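Local coordinates for protein probable glutaredoxin ssr2061 (Synechocystis sp., PDB 4MJE) that probably reduces low-molecular-weight and protein disulfides as a glutathione-dependent oxidoreductase of the glutaredoxin family, at residues V14-E19 against F72-H77; I18-W23 against F43-I48. The protein carries 1 engineered substitution. All coordinates share one frame; numbering follows the deposited sequence.

How the interactions relate
Strand 18-22 serves both contacts, with strand 70-73 antiparallel on one flank (interaction 1) and strand 44-47 parallel on the other (interaction 2); Ile-18 and Glu-19 belong to both. Both are partly buried. Interaction 1 buries 376 Å² and runs out into an exposed turn, where its chemistry becomes ionic and water-mediated. Interaction 2 buries 641 Å² and is a longer backbone ladder, with paired tyrosines on one sheet face and Ile-20 and Thr-22 on the other, where the Phe-43 ring packs against Ile-20. The two meet where Phe-72 CE1 lies 3.6 Å from Tyr-21 CE2, and Glu-19 ties them, its carboxylate reaching Tyr-46 on one side and a water of the turn on the other.

Interaction 1 of 2, residues V14-E19 against F72-H77; sequences VSAKIE and FIDDQH
Two straight backbone bonds define the tightly paired, buried end of this contact: Glu-19 N to Phe-72 O and Phe-72 N to Glu-19 O, each 2.9 Å with 170° at the hydrogen. They make Glu-19 and Phe-72 an antiparallel hydrogen-bonded pair. Ile-18 and Ile-73 form the adjoining non-hydrogen-bonded pair, and Leu-97 of helix 93-97 packs against both side chains. On the opposite sheet face Glu-19 OE2 approaches Phe-72 CB at 3.6 Å and has a salt bridge to Arg-61, whose cation also lies on the Phe-72 ring; OE1 is taken by Tyr-46.

Toward the turn the pairing passes to side chains and solvent. Asp-74 N still donates to Lys-17 O, while Asp-74 OD1 receives Lys-17 N at 3.0 Å, from above the carboxylate plane. Lys-17 leaves with CG anti to the backbone N (chi1 -178°) and stays extended, so that NZ meets the syn lone pair of Asp-75 OD1 at 2.7 Å. One water donates to Lys-17 O and Glu-19 OE2 and accepts from Asp-75 N, linking three groups on this looser side. Asp-75 OD1 lies 4.1 Å from Glu-19 OE2, a like-charge approach that Lys-17 and Arg-61 probably offset. Ile-73 and Gln-76 exchange both backbone bonds around a type I' turn, the tight connection of a beta-hairpin, joining strands 70-73 and 76-79, antiparallel to each other, in a thioredoxin-fold sheet.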
loop_
_atom_site.group_PDB
_atom_site.type_symbol
_atom_site.label_atom_id
_atom_site.label_comp_id
_atom_site.label_asym_id
_atom_site.label_seq_id
_atom_site.Cartn_x
_atom_site.Cartn_y
_atom_site.Cartn_z
ATOM N N VAL A 14 -4.113 0.143 -16.859
ATOM C CA VAL A 14 -3.928 0.676 -15.505
ATOM C C VAL A 14 -3.742 -0.497 -14.527
ATOM O O VAL A 14 -3.886 -1.658 -14.917
ATOM C CB VAL A 14 -5.133 1.588 -15.115
ATOM C CG1 VAL A 14 -6.423 0.769 -15.033
ATOM C CG2 VAL A 14 -4.878 2.385 -13.819
ATOM N N SER A 15 -3.395 -0.210 -13.276
ATOM C CA SER A 15 -3.171 -1.255 -12.278
ATOM C C SER A 15 -3.450 -0.755 -10.860
ATOM O O SER A 15 -3.777 0.410 -10.659
ATOM C CB SER A 15 -1.727 -1.749 -12.351
ATOM O OG SER A 15 -0.825 -0.675 -12.150
ATOM N N ALA A 16 -3.303 -1.652 -9.886
ATOM C CA ALA A 16 -3.543 -1.324 -8.491
ATOM C C ALA A 16 -2.647 -0.172 -8.059
ATOM O O ALA A 16 -1.471 -0.111 -8.401
ATOM C CB ALA A 16 -3.301 -2.545 -7.590
ATOM N N LYS A 17 -3.244 0.753 -7.326
ATOM C CA LYS A 17 -2.533 1.865 -6.711
ATOM C C LYS A 17 -2.298 1.498 -5.238
ATOM O O LYS A 17 -3.247 1.447 -4.444
ATOM C CB LYS A 17 -3.391 3.125 -6.871
ATOM C CG LYS A 17 -2.779 4.386 -6.320
ATOM C CD LYS A 17 -3.816 5.487 -6.292
ATOM C CE LYS A 17 -3.279 6.754 -5.688
ATOM N NZ LYS A 17 -4.348 7.781 -5.572
ATOM N N ILE A 18 -1.049 1.215 -4.886
ATOM C CA ILE A 18 -0.692 0.778 -3.546
ATOM C C ILE A 18 0.244 1.801 -2.929
ATOM O O ILE A 18 1.284 2.121 -3.500
ATOM C CB ILE A 18 -0.031 -0.609 -3.567
ATOM C CG1 ILE A 18 -0.977 -1.628 -4.222
ATOM C CG2 ILE A 18 0.332 -1.048 -2.160
ATOM C CD1 ILE A 18 -0.348 -2.962 -4.556
ATOM N N GLU A 19 -0.144 2.340 -1.772
ATOM C CA GLU A 19 0.589 3.409 -1.103
ATOM C C GLU A 19 0.854 3.039 0.341
ATOM O O GLU A 19 -0.038 2.528 1.032
ATOM C CB GLU A 19 -0.205 4.714 -1.098
ATOM C CG GLU A 19 -0.613 5.212 -2.466
ATOM C CD GLU A 19 -1.702 6.254 -2.370
ATOM O OE1 GLU A 19 -1.390 7.465 -2.400
ATOM O OE2 GLU A 19 -2.881 5.873 -2.250
ATOM N N PHE A 72 -2.785 2.293 1.903
ATOM C CA PHE A 72 -3.943 2.495 1.032
ATOM C C PHE A 72 -3.809 1.597 -0.193
ATOM O O PHE A 72 -2.737 1.489 -0.767
ATOM C CB PHE A 72 -4.056 3.973 0.593
ATOM C CG PHE A 72 -4.347 4.919 1.734
ATOM C CD1 PHE A 72 -3.341 5.269 2.624
ATOM C CD2 PHE A 72 -5.623 5.433 1.939
ATOM C CE1 PHE A 72 -3.608 6.126 3.693
ATOM C CE2 PHE A 72 -5.862 6.303 3.006
ATOM C CZ PHE A 72 -4.856 6.616 3.874
ATOM N N ILE A 73 -4.920 1.009 -0.602
ATOM C CA ILE A 73 -4.980 0.233 -1.837
ATOM C C ILE A 73 -6.191 0.712 -2.620
ATOM O O ILE A 73 -7.302 0.707 -2.096
ATOM C CB ILE A 73 -5.092 -1.285 -1.565
ATOM C CG1 ILE A 73 -3.861 -1.794 -0.816
ATOM C CG2 ILE A 73 -5.242 -2.069 -2.880
ATOM C CD1 ILE A 73 -4.009 -3.222 -0.336
ATOM N N ASP A 74 -5.969 1.126 -3.863
ATOM C CA ASP A 74 -7.000 1.724 -4.709
ATOM C C ASP A 74 -7.810 2.770 -3.969
ATOM O O ASP A 74 -9.029 2.830 -4.042
ATOM C CB ASP A 74 -7.889 0.650 -5.314
ATOM C CG ASP A 74 -7.183 -0.107 -6.407
ATOM O OD1 ASP A 74 -6.183 0.442 -6.945
ATOM O OD2 ASP A 74 -7.612 -1.239 -6.720
ATOM N N ASP A 75 -7.064 3.583 -3.236
ATOM C CA ASP A 75 -7.559 4.762 -2.540
ATOM C C ASP A 75 -8.323 4.447 -1.269
ATOM O O ASP A 75 -8.740 5.362 -0.572
ATOM C CB ASP A 75 -8.372 5.685 -3.475
ATOM C CG ASP A 75 -7.504 6.380 -4.493
ATOM O OD1 ASP A 75 -6.349 6.715 -4.171
ATOM O OD2 ASP A 75 -7.975 6.593 -5.619
ATOM N N GLN A 76 -8.471 3.167 -0.942
ATOM C CA GLN A 76 -9.102 2.783 0.315
ATOM C C GLN A 76 -8.071 2.640 1.426
ATOM O O GLN A 76 -7.040 1.999 1.252
ATOM C CB GLN A 76 -9.834 1.459 0.152
ATOM C CG GLN A 76 -10.546 1.044 1.418
ATOM C CD GLN A 76 -11.236 -0.292 1.294
ATOM O OE1 GLN A 76 -10.768 -1.191 0.588
ATOM N NE2 GLN A 76 -12.365 -0.432 1.978
ATOM N N HIS A 77 -8.358 3.224 2.581
ATOM C CA HIS A 77 -7.512 3.081 3.751
ATOM C C HIS A 77 -7.625 1.667 4.306
ATOM O O HIS A 77 -8.683 1.241 4.744
ATOM C CB HIS A 77 -7.955 4.085 4.806
ATOM C CG HIS A 77 -7.046 4.154 5.988
ATOM N ND1 HIS A 77 -7.493 4.434 7.259
ATOM C CD2 HIS A 77 -5.714 3.980 6.085
ATOM C CE1 HIS A 77 -6.466 4.429 8.088
ATOM N NE2 HIS A 77 -5.376 4.158 7.401
HETATM O O HOH W 1 -4.276 3.605 -2.847
HETATM O O HOH W 2 -6.743 7.150 -7.988
#

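Interaction 2 of 2, residues I18-W23 against F43-I48; sequences IEIYTW and FQEYCI
Five backbone hydrogen bonds engage alternate residues of the two parallel strands, whose axes lie 20° apart; Glu-19 and Tyr-21 turn their backbone groups to strand 70-73 instead. Gln-44 N donates to Ile-18 O, Ile-20 N to Gln-44 O, Tyr-46 N to Ile-20 O, Thr-22 N to Tyr-46 O and Ile-48 N to Thr-22 O. The shortest is Tyr-46 N to Ile-20 O, 2.7 Å; Thr-22 N meets its carbonyl from 31° above the plane.

Tyr-46 OH donates a hydrogen bond to the anti lone pair of Glu-19 OE1 at 2.6 Å, the carboxylate standing almost perpendicular to the ring. Thr-22 OG1, set between the backbone N and carbonyl carbon (chi1 64°), donates to Glu-45 OE2 at 2.7 Å. Trp-23 NE1 makes a weak 3.1 Å bond to Ile-48 O.

The tyrosines form a T-shaped pair: Tyr-46 CD2 sits 3.5 Å above the centre of the Tyr-21 ring, and Tyr-21 OH bonds Arg-61. An alanine at Tyr-46 removes the hydroxyl on Glu-19 OE1 and the ring edge over Tyr-21, and would probably leave that carboxylate and ring less firmly held. Near the start of the strands Ile-18 CG2 touches Phe-43 CB at 3.6 Å, while Ile-20 CG2 meets the Phe-43 ring, with helix 27-39 packed beneath. Parallel neighbours joined through that helix make the beta-alpha-beta unit that opens the thioredoxin fold.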
loop_
_atom_site.group_PDB
_atom_site.type_symbol
_atom_site.label_atom_id
_atom_site.label_comp_id
_atom_site.label_asym_id
_atom_site.label_seq_id
_atom_site.Cartn_x
_atom_site.Cartn_y
_atom_site.Cartn_z
ATOM N N ILE A 18 -1.049 1.215 -4.886
ATOM C CA ILE A 18 -0.692 0.778 -3.546
ATOM C C ILE A 18 0.244 1.801 -2.929
ATOM O O ILE A 18 1.284 2.121 -3.500
ATOM C CB ILE A 18 -0.031 -0.609 -3.567
ATOM C CG1 ILE A 18 -0.977 -1.628 -4.222
ATOM C CG2 ILE A 18 0.332 -1.048 -2.160
ATOM C CD1 ILE A 18 -0.348 -2.962 -4.556
ATOM N N GLU A 19 -0.144 2.340 -1.772
ATOM C CA GLU A 19 0.589 3.409 -1.103
ATOM C C GLU A 19 0.854 3.039 0.341
ATOM O O GLU A 19 -0.038 2.528 1.032
ATOM C CB GLU A 19 -0.205 4.714 -1.098
ATOM C CG GLU A 19 -0.613 5.212 -2.466
ATOM C CD GLU A 19 -1.702 6.254 -2.370
ATOM O OE1 GLU A 19 -1.390 7.465 -2.400
ATOM O OE2 GLU A 19 -2.881 5.873 -2.250
ATOM N N ILE A 20 2.067 3.317 0.793
ATOM C CA ILE A 20 2.380 3.151 2.207
ATOM C C ILE A 20 3.199 4.329 2.709
ATOM O O ILE A 20 4.212 4.686 2.102
ATOM C CB ILE A 20 3.120 1.811 2.485
ATOM C CG1 ILE A 20 3.356 1.648 3.988
ATOM C CG2 ILE A 20 4.426 1.678 1.685
ATOM C CD1 ILE A 20 3.854 0.300 4.400
ATOM N N TYR A 21 2.708 4.958 3.781
ATOM C CA TYR A 21 3.410 6.029 4.469
ATOM C C TYR A 21 4.260 5.435 5.596
ATOM O O TYR A 21 3.785 4.605 6.381
ATOM C CB TYR A 21 2.452 7.049 5.094
ATOM C CG TYR A 21 1.499 7.788 4.186
ATOM C CD1 TYR A 21 1.655 9.145 3.933
ATOM C CD2 TYR A 21 0.371 7.158 3.663
ATOM C CE1 TYR A 21 0.736 9.837 3.150
ATOM C CE2 TYR A 21 -0.539 7.845 2.884
ATOM C CZ TYR A 21 -0.350 9.164 2.642
ATOM O OH TYR A 21 -1.284 9.842 1.895
ATOM N N THR A 22 5.517 5.864 5.675
ATOM C CA THR A 22 6.454 5.249 6.604
ATOM C C THR A 22 7.411 6.263 7.227
ATOM O O THR A 22 7.606 7.365 6.715
ATOM C CB THR A 22 7.372 4.249 5.881
ATOM O OG1 THR A 22 8.167 4.973 4.950
ATOM C CG2 THR A 22 6.615 3.171 5.154
ATOM N N TRP A 23 8.025 5.840 8.336
ATOM C CA TRP A 23 9.372 6.268 8.669
ATOM C C TRP A 23 10.282 5.082 8.340
ATOM O O TRP A 23 9.949 3.938 8.633
ATOM C CB TRP A 23 9.489 6.683 10.147
ATOM C CG TRP A 23 9.155 8.113 10.392
ATOM C CD1 TRP A 23 8.448 8.940 9.566
ATOM C CD2 TRP A 23 9.517 8.898 11.543
ATOM N NE1 TRP A 23 8.351 10.192 10.127
ATOM C CE2 TRP A 23 9.002 10.190 11.338
ATOM C CE3 TRP A 23 10.222 8.628 12.727
ATOM C CZ2 TRP A 23 9.175 11.217 12.266
ATOM C CZ3 TRP A 23 10.376 9.645 13.648
ATOM C CH2 TRP A 23 9.856 10.918 13.414
ATOM N N PHE A 43 4.578 -0.774 -5.771
ATOM C CA PHE A 43 3.955 0.100 -4.787
ATOM C C PHE A 43 4.782 1.362 -4.557
ATOM O O PHE A 43 5.979 1.404 -4.869
ATOM C CB PHE A 43 3.646 -0.634 -3.468
ATOM C CG PHE A 43 4.852 -1.023 -2.660
ATOM C CD1 PHE A 43 5.301 -0.207 -1.631
ATOM C CD2 PHE A 43 5.508 -2.221 -2.889
ATOM C CE1 PHE A 43 6.382 -0.572 -0.870
ATOM C CE2 PHE A 43 6.600 -2.581 -2.133
ATOM C CZ PHE A 43 7.027 -1.757 -1.111
ATOM N N GLN A 44 4.134 2.389 -4.015
ATOM C CA GLN A 44 4.750 3.689 -3.748
ATOM C C GLN A 44 4.880 3.858 -2.237
ATOM O O GLN A 44 3.898 3.705 -1.492
ATOM C CB GLN A 44 3.883 4.801 -4.344
ATOM C CG GLN A 44 4.580 6.131 -4.495
ATOM C CD GLN A 44 5.630 6.135 -5.578
ATOM O OE1 GLN A 44 5.714 5.208 -6.385
ATOM N NE2 GLN A 44 6.428 7.198 -5.620
ATOM N N GLU A 45 6.087 4.166 -1.785
ATOM C CA GLU A 45 6.331 4.419 -0.374
ATOM C C GLU A 45 6.549 5.911 -0.173
ATOM O O GLU A 45 7.419 6.519 -0.800
ATOM C CB GLU A 45 7.578 3.664 0.096
ATOM C CG GLU A 45 8.007 4.031 1.523
ATOM C CD GLU A 45 9.334 3.448 1.956
ATOM O OE1 GLU A 45 10.081 2.853 1.132
ATOM O OE2 GLU A 45 9.652 3.583 3.158
ATOM N N TYR A 46 5.742 6.494 0.709
ATOM C CA TYR A 46 5.921 7.882 1.092
ATOM C C TYR A 46 6.738 7.854 2.384
ATOM O O TYR A 46 6.199 7.681 3.463
ATOM C CB TYR A 46 4.566 8.543 1.308
ATOM C CG TYR A 46 3.627 8.432 0.148
ATOM C CD1 TYR A 46 4.070 8.601 -1.162
ATOM C CD2 TYR A 46 2.290 8.180 0.342
ATOM C CE1 TYR A 46 3.203 8.528 -2.234
ATOM C CE2 TYR A 46 1.430 8.093 -0.717
ATOM C CZ TYR A 46 1.886 8.275 -2.009
ATOM O OH TYR A 46 1.052 8.219 -3.097
ATOM N N CYS A 47 8.054 7.922 2.249
ATOM C CA CYS A 47 8.891 7.975 3.414
ATOM C C CYS A 47 8.950 9.400 3.924
ATOM O O CYS A 47 9.488 10.296 3.265
ATOM C CB CYS A 47 10.271 7.420 3.104
ATOM S SG CYS A 47 11.381 7.441 4.466
ATOM N N ILE A 48 8.372 9.597 5.101
ATOM C CA ILE A 48 8.142 10.941 5.598
ATOM C C ILE A 48 8.947 11.230 6.854
ATOM O O ILE A 48 8.554 12.102 7.639
ATOM C CB ILE A 48 6.614 11.222 5.789
ATOM C CG1 ILE A 48 5.972 10.271 6.803
ATOM C CG2 ILE A 48 5.892 11.091 4.444
ATOM C CD1 ILE A 48 4.539 10.677 7.226
#